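Long-range contacts in AT27789p (Drosophila melanogaster, PDB 5UZM), which probably binds RNA, including mRNA, as a fly homolog of hnRNP F/H, of which this chain is the second quasi-RNA recognition motif: residues A[65-69]-A[82-86]; A[55-59]-A[86-91]. One frame throughout, in Å; residues are numbered along the deposited sequence. Where two conformers were deposited one is given.

Interaction 1 of 2, residues A[65-69]-A[82-86]; sequences TEQAL and EIFRS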
ATOM      1  N   THR A  65       8.209  -6.687  -3.572  1.00 20.45           N
ATOM      2  CA  THR A  65       8.343  -5.583  -2.628  1.00 19.44           C
ATOM      3  C   THR A  65       9.423  -4.607  -3.072  1.00 16.15           C
ATOM      4  O   THR A  65       9.262  -3.382  -2.971  1.00 17.87           O
ATOM      5  CB  THR A  65       8.639  -6.145  -1.231  1.00 22.87           C
ATOM      6  OG1 THR A  65       7.602  -7.079  -0.893  1.00 23.05           O
ATOM      7  CG2 THR A  65       8.684  -5.023  -0.209  1.00 24.43           C
ATOM      8  N   GLU A  66      10.547  -5.123  -3.588  1.00 20.23           N
ATOM      9  CA  GLU A  66      11.601  -4.218  -4.001  1.00 21.67           C
ATOM     10  C   GLU A  66      11.185  -3.421  -5.231  1.00 19.06           C
ATOM     11  O   GLU A  66      11.487  -2.232  -5.323  1.00 20.93           O
ATOM     12  CB  GLU A  66      12.891  -4.992  -4.261  1.00 32.48           C
ATOM     13  CG  GLU A  66      13.382  -5.757  -3.036  1.00 28.38           C
ATOM     14  CD  GLU A  66      14.062  -4.887  -1.983  1.00 42.60           C
ATOM     15  OE1 GLU A  66      14.415  -3.711  -2.262  1.00 31.43           O
ATOM     16  OE2 GLU A  66      14.276  -5.416  -0.868  1.00 42.73           O
ATOM     17  N   GLN A  67      10.462  -4.054  -6.168  1.00 17.99           N
ATOM     18  CA  GLN A  67       9.959  -3.306  -7.312  1.00 17.32           C
ATOM     19  C   GLN A  67       8.919  -2.273  -6.881  1.00 17.98           C
ATOM     20  O   GLN A  67       8.844  -1.198  -7.488  1.00 18.18           O
ATOM     21  CB  GLN A  67       9.354  -4.247  -8.339  1.00 18.70           C
ATOM     22  CG  GLN A  67      10.374  -5.196  -9.011  1.00 19.05           C
ATOM     23  CD  GLN A  67       9.706  -6.102  -9.990  1.00 31.13           C
ATOM     24  OE1 GLN A  67       9.754  -7.325  -9.872  1.00 47.52           O
ATOM     25  NE2 GLN A  67       9.037  -5.506 -10.955  1.00 24.10           N
ATOM     26  N   ALA A  68       8.126  -2.569  -5.846  1.00 17.14           N
ATOM     27  CA  ALA A  68       7.157  -1.570  -5.375  1.00 12.53           C
ATOM     28  C   ALA A  68       7.879  -0.371  -4.816  1.00 15.31           C
ATOM     29  O   ALA A  68       7.525   0.773  -5.093  1.00 15.61           O
ATOM     30  CB  ALA A  68       6.252  -2.164  -4.309  1.00 13.03           C
ATOM     31  N   LEU A  69       8.923  -0.610  -4.019  1.00 16.15           N
ATOM     32  CA  LEU A  69       9.687   0.511  -3.495  1.00 15.05           C
ATOM     33  C   LEU A  69      10.307   1.349  -4.601  1.00 16.74           C
ATOM     34  O   LEU A  69      10.473   2.566  -4.448  1.00 21.55           O
ATOM     35  CB  LEU A  69      10.765  -0.018  -2.538  1.00 20.23           C
ATOM     36  CG  LEU A  69      10.111  -0.543  -1.277  1.00 25.50           C
ATOM     37  CD1 LEU A  69      10.990  -1.637  -0.689  1.00 44.44           C
ATOM     38  CD2 LEU A  69       9.964   0.594  -0.319  1.00 25.39           C
ATOM     39  N   GLU A  82       4.309   8.377  -1.709  1.00 12.33           N
ATOM     40  CA  GLU A  82       5.505   7.960  -0.978  1.00 10.47           C
ATOM     41  C   GLU A  82       5.358   6.517  -0.561  1.00 12.80           C
ATOM     42  O   GLU A  82       4.299   6.115  -0.071  1.00 14.16           O
ATOM     43  CB  GLU A  82       5.718   8.848   0.252  1.00 19.07           C
ATOM     44  CG  GLU A  82       5.689  10.342  -0.070  1.00 23.66           C
ATOM     45  CD  GLU A  82       5.589  11.171   1.198  1.00 53.54           C
ATOM     46  OE1 GLU A  82       6.630  11.289   1.882  1.00 48.48           O
ATOM     47  OE2 GLU A  82       4.469  11.648   1.536  1.00 42.55           O
ATOM     48  N   ILE A  83       6.431   5.729  -0.674  1.00 13.80           N
ATOM     49  CA  ILE A  83       6.387   4.298  -0.403  1.00 11.04           C
ATOM     50  C   ILE A  83       7.525   3.942   0.548  1.00 16.64           C
ATOM     51  O   ILE A  83       8.670   4.347   0.320  1.00 19.54           O
ATOM     52  CB  ILE A  83       6.505   3.472  -1.698  1.00 13.42           C
ATOM     53  CG1 ILE A  83       5.482   3.975  -2.741  1.00 13.33           C
ATOM     54  CG2 ILE A  83       6.328   1.991  -1.444  1.00 18.06           C
ATOM     55  CD1 ILE A  83       5.656   3.288  -4.082  1.00 15.34           C
ATOM     56  N   PHE A  84       7.207   3.226   1.623  1.00 16.61           N
ATOM     57  CA  PHE A  84       8.209   2.840   2.620  1.00 17.21           C
ATOM     58  C   PHE A  84       8.194   1.344   2.877  1.00 17.80           C
ATOM     59  O   PHE A  84       7.135   0.716   2.887  1.00 17.16           O
ATOM     60  CB  PHE A  84       7.946   3.526   3.985  1.00 20.74           C
ATOM     61  CG  PHE A  84       7.734   4.986   3.896  1.00 19.70           C
ATOM     62  CD1 PHE A  84       8.810   5.863   3.974  1.00 26.12           C
ATOM     63  CD2 PHE A  84       6.454   5.518   3.696  1.00 19.69           C
ATOM     64  CE1 PHE A  84       8.615   7.238   3.870  1.00 29.18           C
ATOM     65  CE2 PHE A  84       6.263   6.890   3.602  1.00 29.88           C
ATOM     66  CZ  PHE A  84       7.341   7.751   3.693  1.00 22.58           C
ATOM     67  N   ARG A  85       9.376   0.789   3.194  1.00 18.59           N
ATOM     68  CA  ARG A  85       9.452  -0.597   3.635  0.53 21.85           C
ATOM     69  C   ARG A  85       8.733  -0.759   4.967  1.00 17.36           C
ATOM     70  O   ARG A  85       8.776   0.127   5.822  1.00 20.99           O
ATOM     71  CB  ARG A  85      10.913  -1.039   3.779  0.53 26.17           C
ATOM     72  CG  ARG A  85      11.873  -0.425   2.760  0.53 33.33           C
ATOM     73  CD  ARG A  85      13.261  -1.056   2.908  0.53 36.00           C
ATOM     74  NE  ARG A  85      13.167  -2.483   2.641  0.53 28.09           N
ATOM     75  CZ  ARG A  85      13.487  -3.047   1.483  0.53 33.23           C
ATOM     76  NH1 ARG A  85      13.961  -2.307   0.491  0.53 42.82           N
ATOM     77  NH2 ARG A  85      13.342  -4.355   1.321  0.53 43.16           N
ATOM     78  N   SER A  86       8.063  -1.894   5.131  1.00 19.46           N
ATOM     79  CA  SER A  86       7.232  -2.123   6.289  1.00 19.58           C
ATOM     80  C   SER A  86       7.311  -3.579   6.717  1.00 23.08           C
ATOM     81  O   SER A  86       8.306  -4.265   6.436  1.00 27.26           O
ATOM     82  CB  SER A  86       5.783  -1.709   5.983  1.00 18.17           C
ATOM     83  OG  SER A  86       5.027  -1.687   7.166  1.00 26.14           O
TER
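Arg85 reaches back from the strand over Leu69 to meet Glu66 on the helix. Its guanidinium presents NH1 and NH2 end-on, one to each carboxylate oxygen. In the conformer given, Arg85 NH2 donates to Glu66 OE2 at 2.6 Å. Arg85 NH1 donates to Glu66 OE1 at 3.1 Å. Both bonds are nearly straight, and together they form a two-pronged salt bridge. The two flat groups are not coplanar: their planes lie 39° apart. Both oxygens lie close to the guanidinium plane, but the nitrogens meet them from above the carboxylate plane. The Arg85 chain bends at chi3 (61°), which turns the guanidinium back toward the helix. Glu66 bends at chi2 (-77°) and brings its carboxylate up to it.

Leu69 lies against one face of the guanidinium. Leu69 CD1 is offset toward the rim, 3.3 Å from Arg85 NH1. The two side chains cross at about a right angle. Leu69 CD2 rests on the strand backbone, 3.7 Å from Phe84 C. Leu69 CD2 also touches Ile83 CG2 at 4.1 Å. Ile83 points toward the helix, and its CD1 packs 3.3 Å from Ala68 O. With an alanine at Glu66, the Arg85 guanidinium would probably lose its paired acceptor and be free to swing off Leu69.

The bridge lies on the outer side of the contact, and the apolar packing lies deeper. Helix residues 65-69 run roughly antiparallel to strand residues 82-85, their axes 8.7 Å apart at closest approach. Ile83 also touches Leu13 of strand 10-14, the neighbouring strand of the sheet. On the helix, Thr65 packs on Val11 of that strand and Ala68 on Phe29 and Phe59. The contact thus joins helix 62-69 to one face of the antiparallel sheet.

Interaction 2 of 2, residues A[55-59]-A[86-91]; sequences AFVQF and SSIAEM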
ATOM      1  N   ALA A  55      -1.814   3.681   3.494  1.00 13.43           N
ATOM      2  CA  ALA A  55      -2.315   2.335   3.229  1.00 13.14           C
ATOM      3  C   ALA A  55      -1.170   1.365   3.411  1.00 15.42           C
ATOM      4  O   ALA A  55      -0.016   1.764   3.396  1.00 15.70           O
ATOM      5  CB  ALA A  55      -2.886   2.192   1.819  1.00 15.03           C
ATOM      6  N   PHE A  56      -1.493   0.077   3.538  1.00 13.26           N
ATOM      7  CA  PHE A  56      -0.482  -0.976   3.538  1.00 11.87           C
ATOM      8  C   PHE A  56      -0.805  -1.917   2.393  1.00 17.21           C
ATOM      9  O   PHE A  56      -1.982  -2.149   2.111  1.00 13.98           O
ATOM     10  CB  PHE A  56      -0.470  -1.768   4.834  1.00 15.12           C
ATOM     11  CG  PHE A  56       0.095  -1.013   5.985  1.00 15.04           C
ATOM     12  CD1 PHE A  56      -0.711  -0.169   6.704  1.00 17.35           C
ATOM     13  CD2 PHE A  56       1.429  -1.122   6.319  1.00 16.25           C
ATOM     14  CE1 PHE A  56      -0.201   0.555   7.782  1.00 18.24           C
ATOM     15  CE2 PHE A  56       1.940  -0.388   7.379  1.00 17.19           C
ATOM     16  CZ  PHE A  56       1.130   0.425   8.110  1.00 17.18           C
ATOM     17  N   VAL A  57       0.216  -2.421   1.711  1.00 12.94           N
ATOM     18  CA  VAL A  57       0.032  -3.370   0.614  1.00 11.87           C
ATOM     19  C   VAL A  57       0.976  -4.542   0.852  1.00 14.72           C
ATOM     20  O   VAL A  57       2.164  -4.339   1.121  1.00 15.10           O
ATOM     21  CB  VAL A  57       0.282  -2.707  -0.763  1.00 14.17           C
ATOM     22  CG1 VAL A  57       0.144  -3.735  -1.900  1.00 16.97           C
ATOM     23  CG2 VAL A  57      -0.691  -1.510  -0.953  1.00 14.64           C
ATOM     24  N   GLN A  58       0.434  -5.750   0.759  1.00 13.79           N
ATOM     25  CA  GLN A  58       1.156  -7.001   0.968  0.51 15.44           C
ATOM     26  C   GLN A  58       1.362  -7.683  -0.372  1.00 15.49           C
ATOM     27  O   GLN A  58       0.383  -7.908  -1.080  1.00 18.23           O
ATOM     28  CB  GLN A  58       0.349  -7.951   1.844  0.51 20.32           C
ATOM     29  CG  GLN A  58       0.071  -7.463   3.195  0.51 15.62           C
ATOM     30  CD  GLN A  58      -0.369  -8.583   4.115  0.51 38.99           C
ATOM     31  OE1 GLN A  58      -1.312  -8.438   4.892  0.51 34.28           O
ATOM     32  NE2 GLN A  58       0.317  -9.717   4.024  0.51 22.98           N
ATOM     33  N   PHE A  59       2.601  -8.068  -0.674  1.00 16.33           N
ATOM     34  CA  PHE A  59       2.951  -8.762  -1.907  1.00 17.32           C
ATOM     35  C   PHE A  59       3.270 -10.233  -1.650  1.00 23.95           C
ATOM     36  O   PHE A  59       3.493 -10.665  -0.521  1.00 27.16           O
ATOM     37  CB  PHE A  59       4.151  -8.088  -2.572  1.00 17.66           C
ATOM     38  CG  PHE A  59       3.895  -6.651  -2.938  1.00 16.20           C
ATOM     39  CD1 PHE A  59       3.234  -6.343  -4.128  1.00 15.79           C
ATOM     40  CD2 PHE A  59       4.275  -5.622  -2.100  1.00 16.46           C
ATOM     41  CE1 PHE A  59       2.963  -5.017  -4.455  1.00 16.19           C
ATOM     42  CE2 PHE A  59       4.011  -4.271  -2.432  1.00 18.42           C
ATOM     43  CZ  PHE A  59       3.338  -3.983  -3.606  1.00 19.69           C
ATOM     44  N   SER A  86       8.063  -1.894   5.131  1.00 19.46           N
ATOM     45  CA  SER A  86       7.232  -2.123   6.289  1.00 19.58           C
ATOM     46  C   SER A  86       7.311  -3.579   6.717  1.00 23.08           C
ATOM     47  O   SER A  86       8.306  -4.265   6.436  1.00 27.26           O
ATOM     48  CB  SER A  86       5.783  -1.709   5.983  1.00 18.17           C
ATOM     49  OG  SER A  86       5.027  -1.687   7.166  1.00 26.14           O
ATOM     50  N   SER A  87       6.262  -4.050   7.377  1.00 21.29           N
ATOM     51  CA  SER A  87       6.225  -5.382   7.976  1.00 21.46           C
ATOM     52  C   SER A  87       4.785  -5.758   8.269  1.00 24.94           C
ATOM     53  O   SER A  87       3.918  -4.899   8.413  1.00 27.50           O
ATOM     54  CB  SER A  87       7.035  -5.433   9.275  1.00 29.79           C
ATOM     55  OG  SER A  87       6.413  -4.596  10.240  1.00 25.97           O
ATOM     56  N   ILE A  88       4.546  -7.068   8.393  1.00 22.47           N
ATOM     57  CA  ILE A  88       3.217  -7.554   8.722  1.00 20.13           C
ATOM     58  C   ILE A  88       2.770  -7.006  10.071  1.00 23.11           C
ATOM     59  O   ILE A  88       1.621  -6.589  10.231  1.00 29.79           O
ATOM     60  CB  ILE A  88       3.199  -9.097   8.719  1.00 34.72           C
ATOM     61  CG1 ILE A  88       3.629  -9.641   7.357  1.00 45.68           C
ATOM     62  CG2 ILE A  88       1.823  -9.615   9.092  1.00 40.13           C
ATOM     63  CD1 ILE A  88       2.544  -9.680   6.349  1.00 40.77           C
ATOM     64  N   ALA A  89       3.675  -6.997  11.063  1.00 24.66           N
ATOM     65  CA  ALA A  89       3.297  -6.505  12.391  1.00 32.88           C
ATOM     66  C   ALA A  89       2.879  -5.037  12.342  1.00 24.22           C
ATOM     67  O   ALA A  89       1.924  -4.637  13.009  1.00 30.50           O
ATOM     68  CB  ALA A  89       4.446  -6.702  13.384  1.00 32.04           C
ATOM     69  N   GLU A  90       3.579  -4.215  11.553  1.00 23.67           N
ATOM     70  CA  GLU A  90       3.168  -2.818  11.446  1.00 19.80           C
ATOM     71  C   GLU A  90       1.815  -2.707  10.756  1.00 26.44           C
ATOM     72  O   GLU A  90       0.961  -1.910  11.166  1.00 21.25           O
ATOM     73  CB  GLU A  90       4.236  -2.006  10.709  1.00 20.43           C
ATOM     74  CG  GLU A  90       3.907  -0.500  10.704  1.00 24.64           C
ATOM     75  CD  GLU A  90       4.892   0.367   9.892  1.00 30.96           C
ATOM     76  OE1 GLU A  90       4.986   1.587  10.169  1.00 35.33           O
ATOM     77  OE2 GLU A  90       5.557  -0.142   8.972  1.00 34.44           O
ATOM     78  N   MET A  91       1.595  -3.505   9.707  1.00 24.50           N
ATOM     79  CA  MET A  91       0.294  -3.500   9.042  1.00 20.55           C
ATOM     80  C   MET A  91      -0.816  -3.914  10.003  1.00 24.66           C
ATOM     81  O   MET A  91      -1.877  -3.274  10.061  1.00 26.22           O
ATOM     82  CB  MET A  91       0.341  -4.434   7.825  1.00 22.72           C
ATOM     83  CG  MET A  91      -0.988  -4.586   7.075  1.00 18.65           C
ATOM     84  SD  MET A  91      -0.654  -5.517   5.569  1.00 31.95           S
ATOM     85  CE  MET A  91      -2.057  -5.015   4.545  1.00 35.40           C
TER
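Phe56 and Met91 make the main apolar contact. Met91 CA sits over the centre of the Phe56 ring, 3.8 Å from its centroid and 11° off the normal, a CH-pi contact. The Met91 side chain then slides past the phenylalanine in the opposite direction. Met91 CG is anti to the backbone N (chi1 177°), and the extended chain carries Met91 CE to 3.6 Å from Phe56 CB. The aliphatic part of Glu90 packs alongside the ring, with Glu90 CG 3.9 Å from Phe56 CE2. Farther along, the Met91 thioether lies across the Gln58 side chain. In the conformer given, Gln58 CG lies 3.2 Å from Met91 SD. Ile88 crosses the same glutamine at about a right angle and turns its CD1 toward the amide end.

Polar groups border the aromatic ring. Ser86 OG lies in the ring plane at its edge, 3.4 Å from Phe56 CE2. Lys12 forms a salt bridge with Glu90 OE1.

Ser87 is the N-cap of the helix: Ser87 OG accepts from Glu90 N at 3.1 Å.

Strand 54-58 is a central strand of the RRM beta-alpha-beta-beta-alpha-beta fold. Here the C-terminal helix 88-94 covers part of the sheet face opposite helices 22-28 and 62-69, the face that binds RNA in canonical RRMs.

Both contacts set a helix against the same antiparallel sheet, but on opposite faces. Interaction 1 uses helix 62-69, one of the two helices of the RRM core; interaction 2 uses the added C-terminal helix 88-94. Ser86 belongs to both segments, where strand 79-85 gives way to that helix. Interaction 1 grades from a buried apolar layer to an exposed salt bridge. Interaction 2 has buried Phe56, Gln58 and Met91 at its centre, and no salt bridge joins its two segments. Phe59, at the end of segment 55-59, turns to the other face and packs its ring on Ala68 and Thr65 of interaction 1. Along the chain, interaction 1 is nested within the loop closed by interaction 2.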